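PDB 3MKC: racemase from Pseudovibrio sp. JE062, which is of unknown specific function but belongs to the enolase superfamily, pairing an N-terminal capping domain with a TIM-barrel-like C-terminal domain. Local coordinates for residues E82-W87 and L297-E302; A113-A118 and G293-R298. One frame throughout, in Å; residues are numbered along the deposited sequence.

Contact 1: E82-W87 and L297-E302; sequences EINAIW and LRRITE
Arg-299 reaches across to Trp-87 and lays one end of its guanidinium on the indole. NH2 of Arg-299 does the touching. It stands over the centre of one ring face, 3.4 Å from CD2 of Trp-87. This is a cation-pi contact: CZ of Arg-299 lies 4.6 Å from the centroid of the six-membered ring, 10° off the ring normal. The two planes stand 76° apart, so the guanidinium meets the ring edge-on and is not stacked flat on it. A bend in the arginine chain at chi3 (-74°) brings NH2 over the ring face. Glu-296 OE1, on the preceding turn of the same helix, salt-bridges one edge of Arg-299, taking both NE and NH2. This two-point grip limits rotation of the group and keeps NH2 over the indole. NH1 of Arg-299 gives a hydrogen bond of 2.7 Å to a water. That water donates to Asn-84 O at 2.8 Å and so bridges the two helices. ND2 of Asn-84 also comes within 3.1 Å of Arg-299 NH1, but both are donors and do not bond. Asn-84 is exposed, whereas Trp-87 is buried and its NE1 is hydrogen-bonded to Gly-292 O. The contact joins helix 83-93 of the N-terminal domain to helix 293-306 of the barrel domain. Trp-87 also packs on Leu-107 and Asp-111 of helix 102-122, and Arg-269 of helix 268-277 touches both Trp-87 and Arg-299.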
loop_
_atom_site.group_PDB
_atom_site.type_symbol
_atom_site.label_atom_id
_atom_site.label_comp_id
_atom_site.label_asym_id
_atom_site.label_seq_id
_atom_site.Cartn_x
_atom_site.Cartn_y
_atom_site.Cartn_z
ATOM N N GLU A 82 -22.042 -5.288 -3.604
ATOM C CA GLU A 82 -21.528 -6.616 -3.949
ATOM C C GLU A 82 -20.086 -6.499 -4.435
ATOM O O GLU A 82 -19.755 -6.912 -5.548
ATOM C CB GLU A 82 -22.388 -7.256 -5.045
ATOM C CG GLU A 82 -23.875 -7.275 -4.732
ATOM C CD GLU A 82 -24.643 -8.216 -5.633
ATOM O OE1 GLU A 82 -24.655 -7.999 -6.858
ATOM O OE2 GLU A 82 -25.231 -9.186 -5.115
ATOM N N ILE A 83 -19.228 -5.950 -3.587
ATOM C CA ILE A 83 -17.833 -5.748 -3.948
ATOM C C ILE A 83 -17.095 -7.020 -4.321
ATOM O O ILE A 83 -16.339 -7.037 -5.288
ATOM C CB ILE A 83 -17.068 -5.049 -2.815
ATOM C CG1 ILE A 83 -17.855 -3.818 -2.357
ATOM C CG2 ILE A 83 -15.685 -4.642 -3.297
ATOM C CD1 ILE A 83 -17.199 -3.039 -1.235
ATOM N N ASN A 84 -17.317 -8.081 -3.556
ATOM C CA ASN A 84 -16.657 -9.356 -3.805
ATOM C C ASN A 84 -17.057 -9.945 -5.157
ATOM O O ASN A 84 -16.212 -10.440 -5.907
ATOM C CB ASN A 84 -17.007 -10.335 -2.684
ATOM C CG ASN A 84 -16.310 -11.669 -2.834
ATOM O OD1 ASN A 84 -16.925 -12.667 -3.220
ATOM N ND2 ASN A 84 -15.018 -11.697 -2.529
ATOM N N ALA A 85 -18.350 -9.887 -5.460
ATOM C CA ALA A 85 -18.858 -10.425 -6.717
ATOM C C ALA A 85 -18.410 -9.597 -7.919
ATOM O O ALA A 85 -18.101 -10.146 -8.973
ATOM C CB ALA A 85 -20.380 -10.509 -6.675
ATOM N N ILE A 86 -18.380 -8.277 -7.768
ATOM C CA ILE A 86 -17.957 -7.414 -8.867
ATOM C C ILE A 86 -16.475 -7.664 -9.150
ATOM O O ILE A 86 -16.039 -7.662 -10.298
ATOM C CB ILE A 86 -18.184 -5.936 -8.526
ATOM C CG1 ILE A 86 -19.679 -5.700 -8.288
ATOM C CG2 ILE A 86 -17.673 -5.050 -9.662
ATOM C CD1 ILE A 86 -20.013 -4.335 -7.738
ATOM N N TRP A 87 -15.708 -7.888 -8.089
ATOM C CA TRP A 87 -14.280 -8.169 -8.214
ATOM C C TRP A 87 -14.115 -9.385 -9.125
ATOM O O TRP A 87 -13.361 -9.345 -10.100
ATOM C CB TRP A 87 -13.684 -8.502 -6.841
ATOM C CG TRP A 87 -12.182 -8.396 -6.754
ATOM C CD1 TRP A 87 -11.464 -7.370 -6.203
ATOM C CD2 TRP A 87 -11.217 -9.359 -7.208
ATOM N NE1 TRP A 87 -10.115 -7.634 -6.283
ATOM C CE2 TRP A 87 -9.936 -8.848 -6.895
ATOM C CE3 TRP A 87 -11.310 -10.604 -7.849
ATOM C CZ2 TRP A 87 -8.755 -9.538 -7.199
ATOM C CZ3 TRP A 87 -10.132 -11.294 -8.153
ATOM C CH2 TRP A 87 -8.874 -10.756 -7.826
ATOM N N LEU A 297 -6.648 -7.819 -0.634
ATOM C CA LEU A 297 -5.812 -7.716 0.558
ATOM C C LEU A 297 -6.438 -8.480 1.724
ATOM O O LEU A 297 -5.730 -8.997 2.597
ATOM C CB LEU A 297 -5.581 -6.247 0.936
ATOM C CG LEU A 297 -4.431 -5.582 0.173
ATOM C CD1 LEU A 297 -4.383 -4.103 0.497
ATOM C CD2 LEU A 297 -3.105 -6.240 0.547
ATOM N N ARG A 298 -7.763 -8.558 1.742
ATOM C CA ARG A 298 -8.435 -9.299 2.802
ATOM C C ARG A 298 -8.169 -10.793 2.617
ATOM O O ARG A 298 -7.875 -11.500 3.577
ATOM C CB ARG A 298 -9.941 -9.048 2.779
ATOM C CG ARG A 298 -10.669 -9.742 3.911
ATOM C CD ARG A 298 -12.171 -9.540 3.826
ATOM N NE ARG A 298 -12.816 -9.925 5.074
ATOM C CZ ARG A 298 -14.120 -9.811 5.314
ATOM N NH1 ARG A 298 -14.935 -9.322 4.387
ATOM N NH2 ARG A 298 -14.608 -10.178 6.494
ATOM N N ARG A 299 -8.284 -11.282 1.382
ATOM C CA ARG A 299 -8.027 -12.703 1.148
ATOM C C ARG A 299 -6.574 -13.020 1.441
ATOM O O ARG A 299 -6.255 -14.043 2.048
ATOM C CB ARG A 299 -8.362 -13.092 -0.292
ATOM C CG ARG A 299 -9.855 -13.270 -0.514
ATOM C CD ARG A 299 -10.155 -13.841 -1.880
ATOM N NE ARG A 299 -9.977 -12.860 -2.945
ATOM C CZ ARG A 299 -10.982 -12.311 -3.627
ATOM N NH1 ARG A 299 -12.234 -12.641 -3.351
ATOM N NH2 ARG A 299 -10.735 -11.449 -4.603
ATOM N N ILE A 300 -5.697 -12.125 1.008
ATOM C CA ILE A 300 -4.272 -12.290 1.215
ATOM C C ILE A 300 -3.918 -12.315 2.697
ATOM O O ILE A 300 -3.109 -13.129 3.139
ATOM C CB ILE A 300 -3.505 -11.147 0.542
ATOM C CG1 ILE A 300 -3.626 -11.287 -0.975
ATOM C CG2 ILE A 300 -2.053 -11.133 1.010
ATOM C CD1 ILE A 300 -3.040 -10.116 -1.747
ATOM N N THR A 301 -4.531 -11.429 3.474
ATOM C CA THR A 301 -4.216 -11.369 4.890
ATOM C C THR A 301 -4.736 -12.554 5.699
ATOM O O THR A 301 -4.060 -13.035 6.604
ATOM C CB THR A 301 -4.735 -10.057 5.508
ATOM O OG1 THR A 301 -4.189 -8.950 4.780
ATOM C CG2 THR A 301 -4.293 -9.944 6.965
ATOM N N GLU A 302 -5.935 -13.028 5.378
ATOM C CA GLU A 302 -6.493 -14.153 6.117
ATOM C C GLU A 302 -5.654 -15.383 5.827
ATOM O O GLU A 302 -5.454 -16.213 6.704
ATOM C CB GLU A 302 -7.967 -14.375 5.747
ATOM C CG GLU A 302 -8.846 -13.176 6.136
ATOM C CD GLU A 302 -10.348 -13.446 6.069
ATOM O OE1 GLU A 302 -10.789 -14.311 5.282
ATOM O OE2 GLU A 302 -11.095 -12.765 6.802
HETATM O O HOH W 1 -13.685 -11.603 -5.370
#

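Contact 2: A113-A118 and G293-R298; sequences ALYDLA and GLTELR
Tyr-115 extends from helix 102-122 to the first turn of helix 293-306 and meets Leu-294 and Thr-295 there. Leu-294 lies over one face of the phenol. Its CB is 3.6 Å from CE2 of Tyr-115, and 4.1 Å from the ring centroid at 29° off the normal, a CH-pi contact. CD1 of Leu-294 continues along the same ring, 3.9 Å from CG of Tyr-115. Thr-295 comes instead to the ring edge, its side chain at about a right angle to the tyrosine. The phenol OH donates a hydrogen bond to Thr-295 OG1 at 2.7 Å. The threonine hydroxyl lies anti to its carbonyl carbon (chi1 -61°), and this directs it to the tyrosine. All three residues are buried, and the close packing is gathered at this ring and hydroxyl. Further along the helix the contact is loose. Arg-298 is partly exposed, and its side chain comes no nearer than 5.7 Å to 113-118. Ile-83 of helix 83-93 packs on both Tyr-115 and Thr-295, while Ala-324 and Tyr-328 of helix 319-331 touch Leu-294. The Thr-295 hydroxyl is also hydrogen-bonded to Asp-111 OD1, one turn before Tyr-115. Two residues of one helix thus hold a single hydroxyl of the other. This short polar chain, beside the packing of Leu-294 on the ring, satisfies the buried phenol OH, and its directional bonds constrain how the two helices sit.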
loop_
_atom_site.group_PDB
_atom_site.type_symbol
_atom_site.label_atom_id
_atom_site.label_comp_id
_atom_site.label_asym_id
_atom_site.label_seq_id
_atom_site.Cartn_x
_atom_site.Cartn_y
_atom_site.Cartn_z
ATOM N N ALA A 113 -12.497 2.081 -4.792
ATOM C CA ALA A 113 -13.588 3.039 -4.957
ATOM C C ALA A 113 -14.951 2.462 -4.575
ATOM O O ALA A 113 -15.862 3.203 -4.203
ATOM C CB ALA A 113 -13.619 3.545 -6.391
ATOM N N LEU A 114 -15.103 1.145 -4.670
ATOM C CA LEU A 114 -16.372 0.526 -4.312
ATOM C C LEU A 114 -16.580 0.563 -2.809
ATOM O O LEU A 114 -17.702 0.707 -2.335
ATOM C CB LEU A 114 -16.433 -0.917 -4.815
ATOM C CG LEU A 114 -16.563 -1.047 -6.334
ATOM C CD1 LEU A 114 -16.534 -2.512 -6.720
ATOM C CD2 LEU A 114 -17.858 -0.386 -6.801
ATOM N N TYR A 115 -15.495 0.436 -2.053
ATOM C CA TYR A 115 -15.611 0.485 -0.604
ATOM C C TYR A 115 -16.055 1.882 -0.190
ATOM O O TYR A 115 -16.818 2.047 0.758
ATOM C CB TYR A 115 -14.271 0.125 0.045
ATOM C CG TYR A 115 -14.045 -1.366 0.093
ATOM C CD1 TYR A 115 -14.608 -2.139 1.109
ATOM C CD2 TYR A 115 -13.343 -2.020 -0.918
ATOM C CE1 TYR A 115 -14.485 -3.522 1.112
ATOM C CE2 TYR A 115 -13.214 -3.409 -0.925
ATOM C CZ TYR A 115 -13.791 -4.150 0.090
ATOM O OH TYR A 115 -13.706 -5.524 0.074
ATOM N N ASP A 116 -15.578 2.891 -0.913
ATOM C CA ASP A 116 -15.943 4.266 -0.600
ATOM C C ASP A 116 -17.404 4.480 -0.980
ATOM O O ASP A 116 -18.185 5.011 -0.193
ATOM C CB ASP A 116 -15.032 5.236 -1.359
ATOM C CG ASP A 116 -15.192 6.683 -0.903
ATOM O OD1 ASP A 116 -15.451 6.908 0.297
ATOM O OD2 ASP A 116 -15.034 7.594 -1.744
ATOM N N LEU A 117 -17.775 4.046 -2.178
ATOM C CA LEU A 117 -19.147 4.205 -2.644
ATOM C C LEU A 117 -20.156 3.418 -1.807
ATOM O O LEU A 117 -21.151 3.977 -1.346
ATOM C CB LEU A 117 -19.250 3.790 -4.111
ATOM C CG LEU A 117 -20.639 3.814 -4.743
ATOM C CD1 LEU A 117 -21.315 5.164 -4.478
ATOM C CD2 LEU A 117 -20.508 3.550 -6.239
ATOM N N ALA A 118 -19.899 2.128 -1.600
ATOM C CA ALA A 118 -20.807 1.284 -0.821
ATOM C C ALA A 118 -21.012 1.834 0.587
ATOM O O ALA A 118 -22.122 1.803 1.125
ATOM C CB ALA A 118 -20.266 -0.144 -0.745
ATOM N N GLY A 293 -6.706 -4.426 -4.674
ATOM C CA GLY A 293 -7.473 -3.634 -3.718
ATOM C C GLY A 293 -7.681 -4.236 -2.341
ATOM O O GLY A 293 -7.022 -5.212 -1.974
ATOM N N LEU A 294 -8.603 -3.647 -1.579
ATOM C CA LEU A 294 -8.907 -4.118 -0.234
ATOM C C LEU A 294 -9.494 -5.531 -0.255
ATOM O O LEU A 294 -9.233 -6.336 0.640
ATOM C CB LEU A 294 -9.872 -3.136 0.468
ATOM C CG LEU A 294 -9.247 -1.769 0.809
ATOM C CD1 LEU A 294 -10.318 -0.746 1.165
ATOM C CD2 LEU A 294 -8.283 -1.922 1.968
ATOM N N THR A 295 -10.268 -5.850 -1.285
ATOM C CA THR A 295 -10.859 -7.180 -1.351
ATOM C C THR A 295 -9.779 -8.252 -1.446
ATOM O O THR A 295 -9.828 -9.257 -0.738
ATOM C CB THR A 295 -11.809 -7.311 -2.547
ATOM O OG1 THR A 295 -12.878 -6.368 -2.407
ATOM C CG2 THR A 295 -12.393 -8.709 -2.611
ATOM N N GLU A 296 -8.798 -8.041 -2.310
ATOM C CA GLU A 296 -7.743 -9.038 -2.446
ATOM C C GLU A 296 -6.841 -9.003 -1.210
ATOM O O GLU A 296 -6.333 -10.034 -0.772
ATOM C CB GLU A 296 -6.922 -8.782 -3.712
ATOM C CG GLU A 296 -6.000 -9.954 -4.080
ATOM C CD GLU A 296 -6.754 -11.181 -4.590
ATOM O OE1 GLU A 296 -7.924 -11.374 -4.206
ATOM O OE2 GLU A 296 -6.161 -11.963 -5.366
ATOM N N LEU A 297 -6.648 -7.819 -0.634
ATOM C CA LEU A 297 -5.812 -7.716 0.558
ATOM C C LEU A 297 -6.438 -8.480 1.724
ATOM O O LEU A 297 -5.730 -8.997 2.597
ATOM C CB LEU A 297 -5.581 -6.247 0.936
ATOM C CG LEU A 297 -4.431 -5.582 0.173
ATOM C CD1 LEU A 297 -4.383 -4.103 0.497
ATOM C CD2 LEU A 297 -3.105 -6.240 0.547
ATOM N N ARG A 298 -7.763 -8.558 1.742
ATOM C CA ARG A 298 -8.435 -9.299 2.802
ATOM C C ARG A 298 -8.169 -10.793 2.617
ATOM O O ARG A 298 -7.875 -11.500 3.577
ATOM C CB ARG A 298 -9.941 -9.048 2.779
ATOM C CG ARG A 298 -10.669 -9.742 3.911
ATOM C CD ARG A 298 -12.171 -9.540 3.826
ATOM N NE ARG A 298 -12.816 -9.925 5.074
ATOM C CZ ARG A 298 -14.120 -9.811 5.314
ATOM N NH1 ARG A 298 -14.935 -9.322 4.387
ATOM N NH2 ARG A 298 -14.608 -10.178 6.494
#

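How the contacts relate
From the N terminus, the chain passes through helix 83-93 and then helix 102-122, both in the N-terminal domain. It then runs through much of the barrel domain before reaching helix 293-306, where both contacts close. Contact 2 closes the shorter loop, with 174 residues between its segments against 209 in contact 1. It starts later and its second segment begins earlier, so its loop nests within that of contact 1, though the second segments share Leu-297 and Arg-298. The contact centres are 7 Å apart. Trp-87 CD1 packs 3.7 Å from Thr-295 CB, so both capping-domain helices meet the same turn of the one barrel-domain helix.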